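Local structure of mevalonate kinase, putative (Leishmania major, 2HFS) at residues G18-V22 against G111-S117; L106-I112 against I319-T323; M4-V8 against L89-L93. The protein probably catalyses the ATP-dependent phosphorylation of (R)-mevalonate to (R)-5-phosphomevalonate, an early step of isoprenoid and sterol biosynthesis, as a GHMP-family kinase. All coordinates share one frame. Residue numbers count along the deposited sequence, not the author numbering.

Contact 1. Residues G18-V22 against G111-S117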
ATOM      1  N   GLY A  18       5.988  -9.200  -3.380  1.00  8.09           N
ATOM      2  CA  GLY A  18       4.884  -8.231  -3.563  1.00  9.70           C
ATOM      3  C   GLY A  18       5.329  -6.902  -2.979  1.00  9.09           C
ATOM      4  O   GLY A  18       5.853  -6.868  -1.867  1.00  7.93           O
ATOM      5  N   TYR A  19       5.168  -5.813  -3.737  1.00  7.02           N
ATOM      6  CA  TYR A  19       5.594  -4.496  -3.253  1.00  7.02           C
ATOM      7  C   TYR A  19       4.638  -3.905  -2.222  1.00  7.52           C
ATOM      8  O   TYR A  19       3.434  -4.200  -2.251  1.00  9.06           O
ATOM      9  CB  TYR A  19       5.765  -3.532  -4.416  1.00  8.50           C
ATOM     10  CG  TYR A  19       6.638  -4.053  -5.532  1.00 10.35           C
ATOM     11  CD1 TYR A  19       8.025  -4.115  -5.397  1.00 13.18           C
ATOM     12  CD2 TYR A  19       6.071  -4.510  -6.731  1.00 11.88           C
ATOM     13  CE1 TYR A  19       8.830  -4.588  -6.438  1.00 13.50           C
ATOM     14  CE2 TYR A  19       6.878  -4.984  -7.777  1.00 11.98           C
ATOM     15  CZ  TYR A  19       8.256  -5.006  -7.610  1.00 14.10           C
ATOM     16  OH  TYR A  19       9.073  -5.491  -8.614  1.00 19.45           O
ATOM     17  N   GLY A  20       5.182  -3.094  -1.306  1.00  5.62           N
ATOM     18  CA  GLY A  20       4.361  -2.232  -0.453  1.00 10.11           C
ATOM     19  C   GLY A  20       3.701  -1.112  -1.236  1.00 11.34           C
ATOM     20  O   GLY A  20       3.953  -0.961  -2.428  1.00  9.47           O
ATOM     21  N   LYS A  21       2.864  -0.330  -0.552  1.00 12.27           N
ATOM     22  CA  LYS A  21       2.017   0.679  -1.195  1.00 13.70           C
ATOM     23  C   LYS A  21       1.823   1.911  -0.324  1.00 13.62           C
ATOM     24  O   LYS A  21       1.559   1.789   0.871  1.00 11.50           O
ATOM     25  CB  LYS A  21       0.621   0.092  -1.483  1.00 14.35           C
ATOM     26  CG  LYS A  21      -0.376   1.143  -2.012  1.00 18.50           C
ATOM     27  CD  LYS A  21      -1.725   1.120  -1.288  1.00 18.31           C
ATOM     28  CE  LYS A  21      -1.612   1.324   0.230  1.00 16.78           C
ATOM     29  NZ  LYS A  21      -2.942   1.487   0.876  1.00 21.53           N
ATOM     30  N   VAL A  22       1.916   3.092  -0.930  1.00 11.17           N
ATOM     31  CA  VAL A  22       1.439   4.315  -0.275  1.00 12.14           C
ATOM     32  C   VAL A  22       0.522   5.083  -1.236  1.00 10.97           C
ATOM     33  O   VAL A  22       0.714   5.041  -2.438  1.00 12.38           O
ATOM     34  CB  VAL A  22       2.582   5.266   0.237  1.00 12.97           C
ATOM     35  CG1 VAL A  22       3.612   4.502   1.070  1.00 14.35           C
ATOM     36  CG2 VAL A  22       3.269   5.995  -0.905  1.00 15.73           C
ATOM     37  N   GLY A 111      -1.794   0.539   6.680  1.00 10.74           N
ATOM     38  CA  GLY A 111      -1.655   1.601   5.666  1.00 10.02           C
ATOM     39  C   GLY A 111      -0.669   1.341   4.529  1.00 10.63           C
ATOM     40  O   GLY A 111      -0.719   2.001   3.465  1.00 11.84           O
ATOM     41  N   ILE A 112       0.230   0.386   4.743  1.00 10.18           N
ATOM     42  CA  ILE A 112       1.332   0.108   3.816  1.00  8.45           C
ATOM     43  C   ILE A 112       0.999  -0.984   2.771  1.00  9.41           C
ATOM     44  O   ILE A 112       1.869  -1.379   1.957  1.00 10.60           O
ATOM     45  CB  ILE A 112       2.576  -0.282   4.615  1.00  9.30           C
ATOM     46  CG1 ILE A 112       3.852   0.149   3.881  1.00  8.75           C
ATOM     47  CG2 ILE A 112       2.562  -1.786   4.918  1.00  8.74           C
ATOM     48  CD1 ILE A 112       3.997   1.692   3.662  1.00 10.82           C
ATOM     49  N   GLY A 113      -0.244  -1.464   2.799  1.00 10.16           N
ATOM     50  CA  GLY A 113      -0.723  -2.515   1.871  1.00 11.13           C
ATOM     51  C   GLY A 113      -0.059  -3.877   2.032  1.00 13.38           C
ATOM     52  O   GLY A 113       0.057  -4.656   1.068  1.00 13.49           O
ATOM     53  N   ALA A 114       0.349  -4.185   3.264  1.00 13.41           N
ATOM     54  CA  ALA A 114       1.142  -5.381   3.538  1.00 11.61           C
ATOM     55  C   ALA A 114       0.384  -6.678   3.297  1.00 10.52           C
ATOM     56  O   ALA A 114       0.987  -7.685   2.889  1.00 10.64           O
ATOM     57  CB  ALA A 114       1.690  -5.339   4.958  1.00 12.32           C
ATOM     58  N   SER A 115      -0.922  -6.671   3.559  1.00 10.39           N
ATOM     59  CA  SER A 115      -1.711  -7.873   3.332  1.00  9.39           C
ATOM     60  C   SER A 115      -1.739  -8.217   1.837  1.00  9.76           C
ATOM     61  O   SER A 115      -1.591  -9.391   1.467  1.00 10.84           O
ATOM     62  CB  SER A 115      -3.109  -7.794   4.001  1.00 11.34           C
ATOM     63  OG  SER A 115      -4.008  -6.954   3.317  1.00 11.75           O
ATOM     64  N   ALA A 116      -1.893  -7.203   0.976  1.00  7.67           N
ATOM     65  CA  ALA A 116      -1.762  -7.418  -0.464  1.00  9.73           C
ATOM     66  C   ALA A 116      -0.371  -7.919  -0.865  1.00 10.00           C
ATOM     67  O   ALA A 116      -0.274  -8.824  -1.679  1.00 12.37           O
ATOM     68  CB  ALA A 116      -2.133  -6.162  -1.258  1.00  8.65           C
ATOM     69  N   SER A 117       0.689  -7.333  -0.299  1.00  9.26           N
ATOM     70  CA  SER A 117       2.080  -7.763  -0.593  1.00  8.84           C
ATOM     71  C   SER A 117       2.256  -9.230  -0.262  1.00  8.67           C
ATOM     72  O   SER A 117       2.929  -9.961  -1.008  1.00  7.45           O
ATOM     73  CB  SER A 117       3.129  -6.937   0.165  1.00  8.58           C
ATOM     74  OG  SER A 117       2.763  -5.563   0.250  1.00 11.78           O
TER
HETATM   75  O   HOH W   1      -1.575   4.260   2.179  1.00 12.44           O
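G18-V22, part of strand 17-25, runs past the loop G111-G113 and the first turn of helix 114-130, with G113 at the N-cap position. The backbones come closest at G18 and S117, whose CA atoms are 4.1 Å apart, and at K21 and I112, 5.1 Å apart. K21 N donates to I112 O at 2.9 Å, while I112 CA approaches K21 O at 3.4 Å in a CH...O contact, so the loop docks on the strand. Glycines permit the closeness: a CB on G18 would clash with S117 O, and one on G113, whose phi is positive, would crowd K21 CB.

S117 OG sits 2.9 Å from Y19 O and 3.0 Å from G113 O, one hydroxyl proton between two carbonyl acceptors. Beside it, S117 CB rests 3.4 Å from G18 O. At the other end V22 CG1 packs on I112 CD1 at 3.8 Å. The K21 side chain lies along the loop, CE 3.4 Å from G111 O; its ammonium group forms a salt bridge with D158 in the first turn of helix 157-164. Water 1 donates to G111 O at 2.7 Å and takes a long, weak bond from K21 NZ at 3.4 Å.

The sequence P108-S117 matches the glycine- and serine-rich motif of GHMP kinases, whose loop and helix N terminus surround the ATP phosphates. Fixed to the strand through backbone atoms and one buried serine, this loop places the probable phosphate site beside the K21-D158 pair, a position consistent with a role in phosphoryl transfer.

Contact 2. Residues L106-I112 against I319-T323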
ATOM      1  N   LEU A 106      10.040  -5.153   3.638  1.00  7.96           N
ATOM      2  CA  LEU A 106       8.814  -4.397   3.956  1.00  8.67           C
ATOM      3  C   LEU A 106       8.359  -4.616   5.395  1.00  9.34           C
ATOM      4  O   LEU A 106       8.321  -5.744   5.858  1.00  9.15           O
ATOM      5  CB  LEU A 106       7.677  -4.756   3.007  1.00  9.53           C
ATOM      6  CG  LEU A 106       6.384  -3.924   3.075  1.00  3.36           C
ATOM      7  CD1 LEU A 106       6.681  -2.496   2.714  1.00  7.07           C
ATOM      8  CD2 LEU A 106       5.307  -4.507   2.137  1.00  8.96           C
ATOM      9  N   VAL A 107       7.980  -3.535   6.078  1.00 10.05           N
ATOM     10  CA  VAL A 107       7.483  -3.614   7.461  1.00  7.44           C
ATOM     11  C   VAL A 107       5.944  -3.593   7.500  1.00  7.83           C
ATOM     12  O   VAL A 107       5.343  -2.535   7.354  1.00  6.70           O
ATOM     13  CB  VAL A 107       8.052  -2.437   8.335  1.00 10.07           C
ATOM     14  CG1 VAL A 107       7.382  -2.376   9.761  1.00  8.94           C
ATOM     15  CG2 VAL A 107       9.567  -2.515   8.424  1.00 11.63           C
ATOM     16  N   PRO A 108       5.293  -4.741   7.700  1.00  7.21           N
ATOM     17  CA  PRO A 108       3.835  -4.741   7.820  1.00  7.18           C
ATOM     18  C   PRO A 108       3.376  -3.875   8.968  1.00  7.83           C
ATOM     19  O   PRO A 108       3.923  -3.965  10.081  1.00  8.74           O
ATOM     20  CB  PRO A 108       3.496  -6.211   8.079  1.00  8.75           C
ATOM     21  CG  PRO A 108       4.624  -6.964   7.449  1.00  8.09           C
ATOM     22  CD  PRO A 108       5.840  -6.099   7.842  1.00  4.54           C
ATOM     23  N   SER A 109       2.428  -3.004   8.648  0.50  5.19           N
ATOM     24  CA  SER A 109       1.839  -2.022   9.548  0.50  6.08           C
ATOM     25  C   SER A 109       0.615  -1.510   8.801  0.50  6.43           C
ATOM     26  O   SER A 109       0.599  -1.528   7.578  0.50  3.41           O
ATOM     27  CB  SER A 109       2.828  -0.870   9.784  0.50  4.91           C
ATOM     28  OG  SER A 109       2.358   0.032  10.769  0.50  4.88           O
ATOM     29  N   SER A 110      -0.410  -1.063   9.519  1.00  8.79           N
ATOM     30  CA  SER A 110      -1.593  -0.504   8.880  1.00 11.59           C
ATOM     31  C   SER A 110      -1.249   0.630   7.892  1.00 11.12           C
ATOM     32  O   SER A 110      -0.483   1.537   8.217  1.00 13.17           O
ATOM     33  CB  SER A 110      -2.585  -0.027   9.955  1.00 12.43           C
ATOM     34  OG  SER A 110      -3.707   0.563   9.366  1.00 18.78           O
ATOM     35  N   GLY A 111      -1.794   0.539   6.680  1.00 10.74           N
ATOM     36  CA  GLY A 111      -1.655   1.601   5.666  1.00 10.02           C
ATOM     37  C   GLY A 111      -0.669   1.341   4.529  1.00 10.63           C
ATOM     38  O   GLY A 111      -0.719   2.001   3.465  1.00 11.84           O
ATOM     39  N   ILE A 112       0.230   0.386   4.743  1.00 10.18           N
ATOM     40  CA  ILE A 112       1.332   0.108   3.816  1.00  8.45           C
ATOM     41  C   ILE A 112       0.999  -0.984   2.771  1.00  9.41           C
ATOM     42  O   ILE A 112       1.869  -1.379   1.957  1.00 10.60           O
ATOM     43  CB  ILE A 112       2.576  -0.282   4.615  1.00  9.30           C
ATOM     44  CG1 ILE A 112       3.852   0.149   3.881  1.00  8.75           C
ATOM     45  CG2 ILE A 112       2.562  -1.786   4.918  1.00  8.74           C
ATOM     46  CD1 ILE A 112       3.997   1.692   3.662  1.00 10.82           C
ATOM     47  N   ILE A 319       9.381   4.904  11.879  1.00 11.59           N
ATOM     48  CA  ILE A 319       9.877   5.702  10.763  1.00 10.34           C
ATOM     49  C   ILE A 319      10.603   4.805   9.786  1.00 11.49           C
ATOM     50  O   ILE A 319      11.499   4.045  10.164  1.00 12.08           O
ATOM     51  CB  ILE A 319      10.800   6.867  11.235  1.00  8.57           C
ATOM     52  CG1 ILE A 319      10.116   7.694  12.331  1.00  8.17           C
ATOM     53  CG2 ILE A 319      11.191   7.743  10.028  1.00 11.50           C
ATOM     54  CD1 ILE A 319      11.088   8.570  13.203  1.00  9.33           C
ATOM     55  N   TRP A 320      10.218   4.905   8.524  1.00 11.01           N
ATOM     56  CA  TRP A 320      10.758   4.060   7.481  1.00 12.11           C
ATOM     57  C   TRP A 320      11.250   4.921   6.325  1.00 14.04           C
ATOM     58  O   TRP A 320      10.675   5.978   6.027  1.00 13.33           O
ATOM     59  CB  TRP A 320       9.691   3.068   6.997  1.00 14.71           C
ATOM     60  CG  TRP A 320       9.093   2.253   8.119  1.00 13.40           C
ATOM     61  CD1 TRP A 320       9.760   1.404   8.979  1.00 12.96           C
ATOM     62  CD2 TRP A 320       7.709   2.217   8.513  1.00 14.15           C
ATOM     63  NE1 TRP A 320       8.871   0.843   9.871  1.00 12.20           N
ATOM     64  CE2 TRP A 320       7.608   1.327   9.618  1.00 10.71           C
ATOM     65  CE3 TRP A 320       6.547   2.860   8.061  1.00 12.75           C
ATOM     66  CZ2 TRP A 320       6.394   1.045  10.246  1.00 14.95           C
ATOM     67  CZ3 TRP A 320       5.333   2.585   8.689  1.00 14.38           C
ATOM     68  CH2 TRP A 320       5.263   1.690   9.772  1.00 13.99           C
ATOM     69  N   ARG A 321      12.341   4.492   5.707  1.00 14.34           N
ATOM     70  CA  ARG A 321      12.819   5.098   4.470  1.00 15.71           C
ATOM     71  C   ARG A 321      12.387   4.170   3.363  1.00 14.11           C
ATOM     72  O   ARG A 321      12.868   3.044   3.268  1.00 17.05           O
ATOM     73  CB  ARG A 321      14.338   5.230   4.448  1.00 15.50           C
ATOM     74  CG  ARG A 321      14.902   6.022   5.604  1.00 19.30           C
ATOM     75  CD  ARG A 321      16.416   5.989   5.677  1.00 21.15           C
ATOM     76  NE  ARG A 321      16.905   6.424   6.983  1.00 24.67           N
ATOM     77  CZ  ARG A 321      17.579   7.544   7.183  1.00 26.96           C
ATOM     78  NH1 ARG A 321      17.841   8.344   6.156  1.00 28.90           N
ATOM     79  NH2 ARG A 321      17.996   7.874   8.402  1.00 22.15           N
ATOM     80  N   TYR A 322      11.464   4.629   2.539  1.00 12.83           N
ATOM     81  CA  TYR A 322      10.990   3.830   1.428  1.00 12.79           C
ATOM     82  C   TYR A 322      11.268   4.602   0.141  1.00 14.10           C
ATOM     83  O   TYR A 322      11.491   5.812   0.177  1.00 14.39           O
ATOM     84  CB  TYR A 322       9.495   3.525   1.591  1.00 11.52           C
ATOM     85  CG  TYR A 322       9.156   2.484   2.675  1.00 10.98           C
ATOM     86  CD1 TYR A 322       7.922   2.500   3.330  1.00 10.04           C
ATOM     87  CD2 TYR A 322      10.069   1.487   3.022  1.00 11.69           C
ATOM     88  CE1 TYR A 322       7.597   1.531   4.320  1.00  7.95           C
ATOM     89  CE2 TYR A 322       9.770   0.529   4.005  1.00 10.26           C
ATOM     90  CZ  TYR A 322       8.523   0.548   4.637  1.00  9.34           C
ATOM     91  OH  TYR A 322       8.204  -0.404   5.589  1.00  7.58           O
ATOM     92  N   THR A 323      11.285   3.911  -0.993  1.00 13.33           N
ATOM     93  CA  THR A 323      11.504   4.595  -2.283  1.00 15.59           C
ATOM     94  C   THR A 323      10.556   4.110  -3.369  1.00 15.32           C
ATOM     95  O   THR A 323      10.074   2.971  -3.359  1.00 15.10           O
ATOM     96  CB  THR A 323      12.956   4.441  -2.809  1.00 15.56           C
ATOM     97  OG1 THR A 323      13.216   3.063  -3.090  1.00 20.95           O
ATOM     98  CG2 THR A 323      14.015   4.824  -1.767  1.00 17.11           C
TER
HETATM   99  O   HOH W   2       5.724   0.016   6.750  1.00  9.62           O
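Side chains alternate along I319-T323, and W320 and Y322 are the two that meet the loop L106-I112. W320 comes first: V107 CB lies 4.1 Å from the centroid of its five-membered ring, 30° off the normal, an off-centre CH-pi contact, and V107 CG1 reaches W320 CZ2 at 3.6 Å. At the far edge of the indole, near its plane, S109 OG is 3.5 Å from W320 CH2. R321 turns to the other face of the strand, where it forms a salt bridge with D303 of helix 299-312. Y322 then points its phenol at the loop. Its OH accepts a hydrogen bond from V107 N at 3.2 Å and shares water 2, 2.8 Å away, with V107 O, to which the water donates at 2.6 Å. I112 CD1 and L106 CD1 pack obliquely from the same side of the ring, 3.7 Å from Y322 CE1 and 4.0 Å from Y322 CZ. I112 closes a type II turn begun at S109, with G111 at its third position. This is the domain interface of a GHMP kinase: the conserved loop of the N-terminal domain, probably that for ATP phosphates, packs against the edge strand 318-324 of the ferredoxin-like C-terminal domain.

Contact 3. Residues M4-V8 against L89-L93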
HETATM    1  N   MSE A   4      -7.016 -30.320 -10.215  1.00 37.94           N
HETATM    2  CA  MSE A   4      -6.079 -29.727  -9.208  1.00 37.45           C
HETATM    3  C   MSE A   4      -4.680 -29.577  -9.786  1.00 36.30           C
HETATM    4  O   MSE A   4      -4.231 -30.426 -10.571  1.00 36.26           O
HETATM    5  CB  MSE A   4      -6.022 -30.582  -7.931  1.00 38.93           C
HETATM    6  CG  MSE A   4      -7.322 -30.631  -7.122  1.00 40.72           C
HETATM    7 SE   MSE A   4      -7.962 -28.893  -6.451  1.00 47.30          SE
HETATM    8  CE  MSE A   4      -9.650 -29.480  -5.629  1.00 43.10           C
ATOM      9  N   SER A   5      -3.997 -28.499  -9.401  1.00 33.75           N
ATOM     10  CA  SER A   5      -2.595 -28.292  -9.775  1.00 31.52           C
ATOM     11  C   SER A   5      -1.703 -29.182  -8.919  1.00 30.96           C
ATOM     12  O   SER A   5      -1.750 -29.117  -7.691  1.00 30.25           O
ATOM     13  CB  SER A   5      -2.154 -26.834  -9.566  1.00 31.07           C
ATOM     14  OG  SER A   5      -3.234 -25.931  -9.464  1.00 31.04           O
ATOM     15  N   LYS A   6      -0.882 -30.003  -9.562  1.00 29.85           N
ATOM     16  CA  LYS A   6       0.106 -30.802  -8.841  1.00 29.99           C
ATOM     17  C   LYS A   6       1.447 -30.060  -8.839  1.00 27.71           C
ATOM     18  O   LYS A   6       1.763 -29.376  -9.826  1.00 27.93           O
ATOM     19  CB  LYS A   6       0.234 -32.184  -9.484  1.00 30.22           C
ATOM     20  CG  LYS A   6       0.371 -33.336  -8.480  1.00 33.68           C
ATOM     21  CD  LYS A   6       1.817 -33.799  -8.302  1.00 35.35           C
ATOM     22  CE  LYS A   6       1.940 -34.768  -7.144  1.00 36.00           C
ATOM     23  NZ  LYS A   6       3.351 -35.208  -6.958  1.00 37.58           N
ATOM     24  N   PRO A   7       2.216 -30.150  -7.741  1.00 26.79           N
ATOM     25  CA  PRO A   7       3.490 -29.429  -7.644  1.00 25.07           C
ATOM     26  C   PRO A   7       4.516 -29.963  -8.622  1.00 23.57           C
ATOM     27  O   PRO A   7       4.727 -31.181  -8.714  1.00 24.43           O
ATOM     28  CB  PRO A   7       3.952 -29.682  -6.200  1.00 25.54           C
ATOM     29  CG  PRO A   7       2.764 -30.211  -5.485  1.00 25.75           C
ATOM     30  CD  PRO A   7       1.945 -30.921  -6.514  1.00 25.97           C
ATOM     31  N   VAL A   8       5.128 -29.049  -9.359  1.00 20.27           N
ATOM     32  CA  VAL A   8       6.103 -29.405 -10.373  1.00 18.57           C
ATOM     33  C   VAL A   8       7.499 -29.294  -9.782  1.00 17.89           C
ATOM     34  O   VAL A   8       8.309 -30.201  -9.952  1.00 18.12           O
ATOM     35  CB  VAL A   8       5.960 -28.554 -11.649  1.00 18.41           C
ATOM     36  CG1 VAL A   8       7.005 -28.944 -12.685  1.00 19.46           C
ATOM     37  CG2 VAL A   8       4.588 -28.730 -12.238  1.00 17.31           C
ATOM     38  N   LEU A  89      -6.314 -21.038  -7.023  1.00 16.01           N
ATOM     39  CA  LEU A  89      -5.292 -21.628  -7.884  1.00 15.67           C
ATOM     40  C   LEU A  89      -5.408 -23.148  -8.015  1.00 15.91           C
ATOM     41  O   LEU A  89      -4.560 -23.793  -8.649  1.00 15.76           O
ATOM     42  CB  LEU A  89      -3.909 -21.203  -7.388  1.00 14.91           C
ATOM     43  CG  LEU A  89      -3.725 -19.693  -7.577  1.00 14.18           C
ATOM     44  CD1 LEU A  89      -2.354 -19.238  -7.132  1.00 14.04           C
ATOM     45  CD2 LEU A  89      -3.985 -19.305  -9.042  1.00 15.29           C
ATOM     46  N   LYS A  90      -6.462 -23.693  -7.408  1.00 14.97           N
ATOM     47  CA  LYS A  90      -6.760 -25.114  -7.447  1.00 16.53           C
ATOM     48  C   LYS A  90      -5.608 -25.950  -6.870  1.00 16.39           C
ATOM     49  O   LYS A  90      -5.206 -26.962  -7.434  1.00 18.62           O
ATOM     50  CB  LYS A  90      -7.134 -25.541  -8.878  1.00 17.25           C
ATOM     51  CG  LYS A  90      -8.323 -24.758  -9.448  1.00 21.25           C
ATOM     52  CD  LYS A  90      -9.646 -25.382  -9.062  1.00 25.55           C
ATOM     53  CE  LYS A  90     -10.730 -24.328  -8.851  1.00 27.81           C
ATOM     54  NZ  LYS A  90     -12.047 -24.956  -8.521  1.00 28.44           N
ATOM     55  N   VAL A  91      -5.080 -25.495  -5.743  1.00 16.00           N
ATOM     56  CA  VAL A  91      -4.005 -26.185  -5.062  1.00 14.33           C
ATOM     57  C   VAL A  91      -4.608 -26.907  -3.850  1.00 15.94           C
ATOM     58  O   VAL A  91      -5.375 -26.317  -3.081  1.00 16.27           O
ATOM     59  CB  VAL A  91      -2.899 -25.200  -4.644  1.00 14.51           C
ATOM     60  CG1 VAL A  91      -1.821 -25.913  -3.896  1.00 14.15           C
ATOM     61  CG2 VAL A  91      -2.344 -24.478  -5.874  1.00 13.66           C
ATOM     62  N   ASP A  92      -4.252 -28.183  -3.709  1.00 16.96           N
ATOM     63  CA  ASP A  92      -4.830 -29.101  -2.727  1.00 17.26           C
ATOM     64  C   ASP A  92      -3.718 -29.595  -1.827  1.00 17.12           C
ATOM     65  O   ASP A  92      -2.803 -30.285  -2.292  1.00 18.39           O
ATOM     66  CB  ASP A  92      -5.416 -30.303  -3.470  1.00 17.22           C
ATOM     67  CG  ASP A  92      -6.204 -31.252  -2.561  1.00 20.87           C
ATOM     68  OD1 ASP A  92      -5.889 -31.384  -1.355  1.00 19.70           O
ATOM     69  OD2 ASP A  92      -7.155 -31.929  -2.996  1.00 24.21           O
ATOM     70  N   LEU A  93      -3.806 -29.262  -0.545  1.00 16.52           N
ATOM     71  CA  LEU A  93      -2.754 -29.581   0.408  1.00 16.44           C
ATOM     72  C   LEU A  93      -3.168 -30.675   1.417  1.00 16.81           C
ATOM     73  O   LEU A  93      -2.521 -30.860   2.451  1.00 16.66           O
ATOM     74  CB  LEU A  93      -2.281 -28.292   1.104  1.00 14.56           C
ATOM     75  CG  LEU A  93      -1.684 -27.166   0.210  1.00 15.59           C
ATOM     76  CD1 LEU A  93      -1.001 -26.095   1.056  1.00 12.46           C
ATOM     77  CD2 LEU A  93      -0.713 -27.672  -0.881  1.00  9.69           C
TER
HETATM   78  O   HOH W   3      -2.731 -29.846  -5.511  1.00 15.95           O
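S5 N donates to K90 O at 2.8 Å with a nearly straight N-H...O angle of 162°, the firmest direct bond between the N-terminal tail and the turn L89-L93. The S5 hydroxyl points into the same place: OG is 2.6 Å from L89 O, and 3.0 Å from K90 O, the latter a weak bond, its proton having another acceptor within reach. Water 3 extends the polar link by donating to S5 O at 2.5 Å and accepting from D92 N at 2.9 Å. K90 follows helix 70-88 and closes it in a Schellman motif; its positive phi turns the chain out of the helix, and the chain then leads by V91 to strand 97-103 of the N-terminal domain. Around this core M4, a selenomethionine and the first ordered residue, lies over the turn. M4 CA touches K90 O at 3.4 Å in a CH...O contact, M4 SE is 4.2 Å from K90 CB, and M4 CG is 4.1 Å from D92 CB. D92 itself uses OD1 to bond S94 OG. On the inner side S5 OG comes 4.0 Å from V91 CG2, and both S5 and V91 rest on Y130, at the end of helix 114-130.

Starting at the N terminus, residues 4-8 are held by 89-93 in contact 3, at the outer end of the N-terminal domain, closing a loop of 80 residues that holds strands 17-25, 36-52 and 58-62 and helix 70-88. Strand 17-25 lies within that loop but meets 111-117 beyond it, so contact 1, closing 88 residues, crosses contact 3, about 26 Å away between centres. Contact 2 opens only after contact 3 has closed, in series with it, and closes 206 residues, mostly helix. Contacts 1 and 2 cross, share G111 and I112, and touch through S117 OG and L106 CD2, 3.3 Å apart. One loop thus joins strand 17-25 to strand 318-324 of the C-terminal domain.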